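Local atomic coordinates of Glyoxalase/bleomycin resisance protein/dioxygenase (Streptomyces sp. CB03234, PDB entry 5UJP), a protein that binds riboflavin and calcium and belongs to the glyoxalase/bleomycin resistance/dioxygenase superfamily, with a possible but unproven dioxygenase activity. Residues 14-19 with 28-33; 76-81 with 89-94. All blocks are in the same frame, centred on the assembly; numbering follows the deposited sequence.

Interaction 1 (14-19 with 28-33); sequences KAKDFY and LADQPG
K16 reaches from helix 12-23 to D30 on strand 26-30, and the whole contact between 14-19 and 28-33 rests on this one pair. CB of K16 leaves the helix in the direction of the strand but meets none of its atoms; CG, set anti to the backbone N (chi1 -179°), carries the chain outward. From there the lysine is fully extended, and its side chain also touches R37 and L39 of strand 37-42. CD comes to 3.7 Å from OD2 of D30, and CE closes to 3.5 Å from the same oxygen. Helix and strand follow one another in the strand-helix-strand order of the vicinal oxygen chelate fold, and D30 lies on strand 26-30, an edge strand of its sheet, just past a classic beta bulge where L28 and A29 both face Q40. At the tip, NZ of K16 donates to OD2 of D30 at 2.8 Å, a hydrogen bond within a salt bridge; OD2 takes it on its anti lone pair, the one away from OD1, and the CE-NZ-OD2 angle is about 103°. The two side chains cross at about a right angle. OD2 also pairs with NH2 of R37, so one carboxylate oxygen serves two cations, which probably favours its charged form.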
loop_
_atom_site.group_PDB
_atom_site.type_symbol
_atom_site.label_atom_id
_atom_site.label_comp_id
_atom_site.label_asym_id
_atom_site.label_seq_id
_atom_site.Cartn_x
_atom_site.Cartn_y
_atom_site.Cartn_z
ATOM N N LYS A 14 -11.867 -1.400 17.121
ATOM C CA LYS A 14 -11.781 0.062 17.064
ATOM C C LYS A 14 -11.388 0.529 15.669
ATOM O O LYS A 14 -11.846 1.582 15.223
ATOM C CB LYS A 14 -10.765 0.590 18.096
ATOM C CG LYS A 14 -11.186 0.307 19.569
ATOM C CD LYS A 14 -10.206 0.840 20.590
ATOM C CE LYS A 14 -10.659 0.592 22.036
ATOM N NZ LYS A 14 -9.611 0.987 23.001
ATOM N N ALA A 15 -10.552 -0.226 14.968
ATOM C CA ALA A 15 -10.194 0.143 13.605
ATOM C C ALA A 15 -11.396 0.021 12.679
ATOM O O ALA A 15 -11.592 0.859 11.792
ATOM C CB ALA A 15 -9.030 -0.723 13.120
ATOM N N LYS A 16 -12.208 -1.016 12.858
ATOM C CA LYS A 16 -13.427 -1.107 12.053
ATOM C C LYS A 16 -14.344 0.095 12.267
ATOM O O LYS A 16 -14.873 0.674 11.298
ATOM C CB LYS A 16 -14.178 -2.386 12.384
ATOM C CG LYS A 16 -15.433 -2.600 11.591
ATOM C CD LYS A 16 -16.064 -3.952 11.934
ATOM C CE LYS A 16 -17.282 -4.274 11.070
ATOM N NZ LYS A 16 -17.993 -5.538 11.536
ATOM N N ASP A 17 -14.579 0.469 13.530
ATOM C CA ASP A 17 -15.375 1.666 13.816
ATOM C C ASP A 17 -14.824 2.864 13.057
ATOM O O ASP A 17 -15.571 3.632 12.447
ATOM C CB ASP A 17 -15.315 2.002 15.305
ATOM C CG ASP A 17 -16.052 1.002 16.193
ATOM O OD1 ASP A 17 -16.920 0.233 15.728
ATOM O OD2 ASP A 17 -15.721 0.997 17.391
ATOM N N PHE A 18 -13.506 3.063 13.118
ATOM C CA PHE A 18 -12.904 4.242 12.494
ATOM C C PHE A 18 -13.037 4.208 10.975
ATOM O O PHE A 18 -13.538 5.166 10.365
ATOM C CB PHE A 18 -11.441 4.373 12.900
ATOM C CG PHE A 18 -10.770 5.597 12.311
ATOM C CD1 PHE A 18 -10.988 6.842 12.880
ATOM C CD2 PHE A 18 -9.946 5.499 11.189
ATOM C CE1 PHE A 18 -10.393 7.969 12.319
ATOM C CE2 PHE A 18 -9.346 6.618 10.645
ATOM C CZ PHE A 18 -9.564 7.854 11.224
ATOM N N TYR A 19 -12.573 3.124 10.332
ATOM C CA TYR A 19 -12.508 3.139 8.868
ATOM C C TYR A 19 -13.891 3.028 8.245
ATOM O O TYR A 19 -14.159 3.668 7.230
ATOM C CB TYR A 19 -11.592 2.033 8.315
ATOM C CG TYR A 19 -10.138 2.384 8.511
ATOM C CD1 TYR A 19 -9.431 3.108 7.531
ATOM C CD2 TYR A 19 -9.461 1.990 9.656
ATOM C CE1 TYR A 19 -8.135 3.448 7.701
ATOM C CE2 TYR A 19 -8.107 2.329 9.841
ATOM C CZ TYR A 19 -7.452 3.057 8.859
ATOM O OH TYR A 19 -6.102 3.414 9.022
ATOM N N LEU A 28 -15.823 -4.592 3.050
ATOM C CA LEU A 28 -15.857 -5.670 2.075
ATOM C C LEU A 28 -15.881 -7.052 2.708
ATOM O O LEU A 28 -16.423 -7.986 2.104
ATOM C CB LEU A 28 -14.654 -5.586 1.126
ATOM C CG LEU A 28 -14.537 -4.298 0.313
ATOM C CD1 LEU A 28 -13.380 -4.384 -0.669
ATOM C CD2 LEU A 28 -15.877 -3.961 -0.373
ATOM N N ALA A 29 -15.272 -7.228 3.877
ATOM C CA ALA A 29 -15.252 -8.546 4.486
ATOM C C ALA A 29 -14.867 -8.386 5.943
ATOM O O ALA A 29 -14.134 -7.458 6.297
ATOM C CB ALA A 29 -14.193 -9.430 3.824
ATOM N N ASP A 30 -15.403 -9.282 6.779
ATOM C CA ASP A 30 -15.051 -9.368 8.197
ATOM C C ASP A 30 -15.287 -10.820 8.591
ATOM O O ASP A 30 -16.392 -11.188 8.984
ATOM C CB ASP A 30 -15.921 -8.435 9.021
ATOM C CG ASP A 30 -15.485 -8.365 10.475
ATOM O OD1 ASP A 30 -14.570 -9.141 10.847
ATOM O OD2 ASP A 30 -16.030 -7.535 11.232
ATOM N N GLN A 31 -14.249 -11.637 8.452
ATOM C CA GLN A 31 -14.400 -13.081 8.533
ATOM C C GLN A 31 -13.055 -13.657 8.926
ATOM O O GLN A 31 -12.025 -12.985 8.795
ATOM C CB GLN A 31 -14.838 -13.650 7.169
ATOM C CG GLN A 31 -13.836 -13.389 6.054
ATOM C CD GLN A 31 -14.353 -13.683 4.656
ATOM O OE1 GLN A 31 -15.481 -13.319 4.297
ATOM N NE2 GLN A 31 -13.517 -14.344 3.847
ATOM N N PRO A 32 -13.029 -14.869 9.459
ATOM C CA PRO A 32 -11.740 -15.510 9.762
ATOM C C PRO A 32 -10.859 -15.621 8.521
ATOM O O PRO A 32 -11.332 -15.961 7.431
ATOM C CB PRO A 32 -12.150 -16.898 10.272
ATOM C CG PRO A 32 -13.502 -16.703 10.842
ATOM C CD PRO A 32 -14.172 -15.653 9.971
ATOM N N GLY A 33 -9.564 -15.342 8.711
ATOM C CA GLY A 33 -8.542 -15.546 7.710
ATOM C C GLY A 33 -7.447 -16.483 8.210
ATOM O O GLY A 33 -7.486 -16.992 9.334
#

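Interaction 2 (76-81 with 89-94); sequences ADCARL and DGPKNT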
loop_
_atom_site.group_PDB
_atom_site.type_symbol
_atom_site.label_atom_id
_atom_site.label_comp_id
_atom_site.label_asym_id
_atom_site.label_seq_id
_atom_site.Cartn_x
_atom_site.Cartn_y
_atom_site.Cartn_z
ATOM N N ALA A 76 -14.147 18.205 0.398
ATOM C CA ALA A 76 -15.319 17.598 1.026
ATOM C C ALA A 76 -14.917 16.545 2.031
ATOM O O ALA A 76 -15.485 16.468 3.127
ATOM C CB ALA A 76 -16.216 16.964 -0.024
ATOM N N ASP A 77 -13.958 15.702 1.659
ATOM C CA ASP A 77 -13.503 14.672 2.579
ATOM C C ASP A 77 -12.958 15.291 3.860
ATOM O O ASP A 77 -13.251 14.800 4.965
ATOM C CB ASP A 77 -12.399 13.848 1.924
ATOM C CG ASP A 77 -12.900 13.006 0.761
ATOM O OD1 ASP A 77 -14.119 12.769 0.640
ATOM O OD2 ASP A 77 -12.037 12.592 -0.041
ATOM N N CYS A 78 -12.168 16.372 3.736
ATOM C CA CYS A 78 -11.572 16.975 4.927
ATOM C C CYS A 78 -12.625 17.592 5.825
ATOM O O CYS A 78 -12.518 17.522 7.053
ATOM C CB CYS A 78 -10.533 18.014 4.522
ATOM S SG CYS A 78 -9.016 17.325 3.874
ATOM N N ALA A 79 -13.635 18.222 5.242
ATOM C CA ALA A 79 -14.642 18.876 6.077
ATOM C C ALA A 79 -15.411 17.835 6.879
ATOM O O ALA A 79 -15.690 18.024 8.075
ATOM C CB ALA A 79 -15.576 19.688 5.183
ATOM N N ARG A 80 -15.710 16.704 6.244
ATOM C CA ARG A 80 -16.459 15.646 6.907
ATOM C C ARG A 80 -15.621 15.017 8.002
ATOM O O ARG A 80 -16.122 14.731 9.095
ATOM C CB ARG A 80 -16.877 14.602 5.882
ATOM C CG ARG A 80 -17.834 13.534 6.426
ATOM C CD ARG A 80 -18.174 12.529 5.324
ATOM N NE ARG A 80 -19.281 11.637 5.665
ATOM C CZ ARG A 80 -19.141 10.407 6.161
ATOM N NH1 ARG A 80 -17.940 9.913 6.387
ATOM N NH2 ARG A 80 -20.211 9.666 6.434
ATOM N N LEU A 81 -14.344 14.769 7.716
ATOM C CA LEU A 81 -13.461 14.173 8.721
ATOM C C LEU A 81 -13.321 15.082 9.946
ATOM O O LEU A 81 -13.502 14.625 11.093
ATOM C CB LEU A 81 -12.099 13.865 8.097
ATOM C CG LEU A 81 -12.118 12.676 7.132
ATOM C CD1 LEU A 81 -10.862 12.672 6.279
ATOM C CD2 LEU A 81 -12.219 11.364 7.938
ATOM N N ASP A 89 -4.517 17.225 8.139
ATOM C CA ASP A 89 -3.488 18.144 7.660
ATOM C C ASP A 89 -3.789 18.427 6.197
ATOM O O ASP A 89 -3.760 17.519 5.354
ATOM C CB ASP A 89 -2.108 17.509 7.816
ATOM C CG ASP A 89 -0.961 18.453 7.450
ATOM O OD1 ASP A 89 -1.203 19.625 7.138
ATOM O OD2 ASP A 89 0.213 18.005 7.510
ATOM N N GLY A 90 -4.109 19.671 5.899
ATOM C CA GLY A 90 -4.442 20.029 4.541
ATOM C C GLY A 90 -5.879 20.471 4.473
ATOM O O GLY A 90 -6.511 20.712 5.510
ATOM N N PRO A 91 -6.447 20.552 3.251
ATOM C CA PRO A 91 -5.784 20.251 1.981
ATOM C C PRO A 91 -4.712 21.249 1.599
ATOM O O PRO A 91 -4.746 22.410 2.049
ATOM C CB PRO A 91 -6.919 20.323 0.954
ATOM C CG PRO A 91 -8.156 20.131 1.719
ATOM C CD PRO A 91 -7.887 20.781 3.063
ATOM N N LYS A 92 -3.767 20.785 0.788
ATOM C CA LYS A 92 -2.708 21.610 0.221
ATOM C C LYS A 92 -2.469 21.237 -1.243
ATOM O O LYS A 92 -2.502 20.064 -1.624
ATOM C CB LYS A 92 -1.402 21.467 1.028
ATOM N N ASN A 93 -2.207 22.246 -2.059
ATOM C CA ASN A 93 -1.930 22.025 -3.465
ATOM C C ASN A 93 -0.487 21.598 -3.678
ATOM O O ASN A 93 0.418 22.048 -2.975
ATOM C CB ASN A 93 -2.175 23.325 -4.227
ATOM C CG ASN A 93 -3.624 23.547 -4.455
ATOM O OD1 ASN A 93 -4.390 22.585 -4.442
ATOM N ND2 ASN A 93 -4.032 24.790 -4.666
ATOM N N THR A 94 -0.279 20.746 -4.670
ATOM C CA THR A 94 1.042 20.382 -5.172
ATOM C C THR A 94 0.911 20.444 -6.678
ATOM O O THR A 94 -0.177 20.709 -7.192
ATOM C CB THR A 94 1.410 18.957 -4.735
ATOM O OG1 THR A 94 0.720 17.999 -5.536
ATOM C CG2 THR A 94 1.061 18.705 -3.254
#
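C78 of helix 74-83 lays its thiol against the ring of P91 on strand 88-94. SG stands above the mean plane of the ring, displaced from the ring centre past the CG-CD bond: it is 3.6 Å from CG of P91 and 3.7 Å from CD of P91. The CB-SG bond is tilted only slightly from the ring plane, leaving CB of C78 on the same side of the ring but farther outside its rim, 4.1 Å from CD of P91. Behind this placement is the first torsion of C78 (chi1 -73°), which turns SG anti to the carbonyl carbon and next to the backbone N. The contact is apolar, sulfur against ring methylenes. On the strand side, the peptide bond between G90 and P91 is cis, and G90 has a positive phi (115°), a backbone shape that suits glycine. SG of C78 barely reaches this backbone, at 4.5 Å from C of G90. V88 and A100 also touch the buried cysteine, while V74, D75 and R98 touch P91, so the ring meets both the start of the helix and strand 97-103. Q99, which binds riboflavin in another crystal structure of this protein but has none bound here, has its side chain about 7 Å from that of P91. Such packing of a helix on the edge strand that follows it belongs to the vicinal oxygen chelate fold.

Interactions 1 and 2 are alike in topology: each ties a helix to the strand that follows it, an outermost strand of a four-stranded mixed sheet ordered 1-4-3-2. They lie on opposite sides of the chain's centre, with centres 25 Å apart, and do not touch. Their chemistry differs. In 14-19 with 28-33, a surface contact, one extended lysine reaches a short aspartate through a hydrogen-bonded salt bridge, with CA of K16 and CA of D30 9.3 Å apart. In 76-81 with 89-94, partly buried, CA of C78 and CA of P91 are 7.3 Å apart and small apolar groups pack directly, without hydrogen bonds between the segments.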